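PDB 5XH8: extracellular invertase from Aspergillus kawachii, which probably hydrolyses the beta-fructofuranosidic bond of sucrose, as a family 32 glycoside hydrolase, and has high transfructosylation activity. Local coordinates for residues T334-A338 with P339-I343. Residues are numbered along the deposited sequence; the frame is centred on the assembly and turned at random.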
loop_
_atom_site.group_PDB
_atom_site.type_symbol
_atom_site.label_atom_id
_atom_site.label_comp_id
_atom_site.label_asym_id
_atom_site.label_seq_id
_atom_site.Cartn_x
_atom_site.Cartn_y
_atom_site.Cartn_z
ATOM N N THR A 334 -29.707 19.526 22.291
ATOM C CA THR A 334 -29.898 20.573 23.287
ATOM C C THR A 334 -31.205 21.339 23.045
ATOM O O THR A 334 -31.939 21.609 23.996
ATOM C CB THR A 334 -28.692 21.529 23.314
ATOM O OG1 THR A 334 -27.537 20.781 23.694
ATOM C CG2 THR A 334 -28.886 22.686 24.319
ATOM N N LYS A 335 -31.529 21.649 21.790
ATOM C CA LYS A 335 -32.807 22.317 21.489
ATOM C C LYS A 335 -34.013 21.422 21.719
ATOM O O LYS A 335 -35.043 21.890 22.181
ATOM C CB LYS A 335 -32.851 22.858 20.061
ATOM C CG LYS A 335 -31.858 23.976 19.800
ATOM C CD LYS A 335 -31.681 24.188 18.310
ATOM C CE LYS A 335 -30.428 24.963 18.028
ATOM N NZ LYS A 335 -30.337 25.283 16.596
ATOM N N SER A 336 -33.919 20.151 21.377
ATOM C CA SER A 336 -35.088 19.289 21.424
ATOM C C SER A 336 -35.199 18.503 22.723
ATOM O O SER A 336 -36.162 17.779 22.920
ATOM C CB SER A 336 -35.034 18.308 20.261
ATOM O OG SER A 336 -33.933 17.432 20.427
ATOM N N GLY A 337 -34.186 18.604 23.573
ATOM C CA GLY A 337 -34.104 17.837 24.793
ATOM C C GLY A 337 -33.884 16.355 24.599
ATOM O O GLY A 337 -34.209 15.590 25.492
ATOM N N ALA A 338 -33.320 15.924 23.462
ATOM C CA ALA A 338 -33.135 14.485 23.224
ATOM C C ALA A 338 -32.022 13.907 24.104
ATOM O O ALA A 338 -31.071 14.601 24.414
ATOM C CB ALA A 338 -32.787 14.234 21.758
ATOM N N PRO A 339 -32.106 12.614 24.453
ATOM C CA PRO A 339 -30.948 11.958 25.023
ATOM C C PRO A 339 -29.952 11.612 23.885
ATOM O O PRO A 339 -30.183 11.997 22.713
ATOM C CB PRO A 339 -31.544 10.702 25.639
ATOM C CG PRO A 339 -32.644 10.353 24.707
ATOM C CD PRO A 339 -33.199 11.657 24.206
ATOM N N ASP A 340 -28.865 10.921 24.226
ATOM C CA ASP A 340 -27.930 10.402 23.198
ATOM C C ASP A 340 -28.728 9.561 22.203
ATOM O O ASP A 340 -29.608 8.778 22.587
ATOM C CB ASP A 340 -26.850 9.516 23.799
ATOM C CG ASP A 340 -25.898 10.242 24.739
ATOM O OD1 ASP A 340 -25.678 11.465 24.665
ATOM O OD2 ASP A 340 -25.313 9.508 25.551
ATOM N N ARG A 341 -28.446 9.740 20.917
ATOM C CA ARG A 341 -29.183 9.030 19.861
ATOM C C ARG A 341 -28.212 8.389 18.902
ATOM O O ARG A 341 -27.039 8.722 18.910
ATOM C CB ARG A 341 -30.083 10.008 19.114
ATOM C CG ARG A 341 -31.285 10.449 19.935
ATOM C CD ARG A 341 -32.138 11.414 19.178
ATOM N NE ARG A 341 -31.552 12.746 19.098
ATOM C CZ ARG A 341 -32.079 13.759 18.407
ATOM N NH1 ARG A 341 -33.191 13.590 17.698
ATOM N NH2 ARG A 341 -31.493 14.943 18.423
ATOM N N PHE A 342 -28.714 7.435 18.122
ATOM C CA PHE A 342 -28.053 6.937 16.942
ATOM C C PHE A 342 -28.943 7.267 15.734
ATOM O O PHE A 342 -30.033 6.697 15.577
ATOM C CB PHE A 342 -27.799 5.436 17.018
ATOM C CG PHE A 342 -26.930 4.933 15.894
ATOM C CD1 PHE A 342 -25.547 5.037 15.974
ATOM C CD2 PHE A 342 -27.496 4.390 14.744
ATOM C CE1 PHE A 342 -24.747 4.602 14.932
ATOM C CE2 PHE A 342 -26.702 3.956 13.701
ATOM C CZ PHE A 342 -25.330 4.073 13.787
ATOM N N ILE A 343 -28.471 8.201 14.903
ATOM C CA ILE A 343 -29.220 8.686 13.748
ATOM C C ILE A 343 -28.656 7.994 12.514
ATOM O O ILE A 343 -27.441 8.067 12.272
ATOM C CB ILE A 343 -29.070 10.210 13.616
ATOM C CG1 ILE A 343 -29.431 10.928 14.937
ATOM C CG2 ILE A 343 -29.854 10.738 12.403
ATOM C CD1 ILE A 343 -30.820 10.627 15.484
#
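Arg341, first residue of strand 341-348, sends its side chain back past Ala338 toward the end of helix 331-336, a worked example of how an arginine can tie a helix to the strand that follows it. The strand pairs antiparallel with 318-326 and 366-385 in the beta-propeller domain of this family 32 enzyme. CB starts the chain toward the preceding turn, and CG stands anti to the carbonyl carbon (chi1 -72°). CD then lies 3.9 Å from Ala338 CB. A bend about the CG–CD bond (chi3 -75°) lays one face of the guanidinium against that methyl. Ala338 CB sits 3.2 Å above its plane, displaced toward the rim, with NE closest at 3.3 Å. Of the two terminal nitrogens, NH1 makes salt bridges with Glu375 and Glu421, while NH2 is hydrogen-bonded to Ser333 and lies 4.0 Å from Ser336 OG without bonding to it. That hydroxyl is within hydrogen-bonding distance of Glu421 and Pro332 O, which must share or alternate its one hydrogen, and takes a weak, bent bond from Ala338 N (3.4 Å, 136°) round Gly337, the first residue to leave the helical conformation, with positive phi. The chemistry is thus divided: the methyl packs on a face of the cation, while its two terminal nitrogens are engaged by acids and a hydroxyl. Two carboxylates would be expected to stabilise its charge, and Glu421 joins this structural turn to helix 420-426.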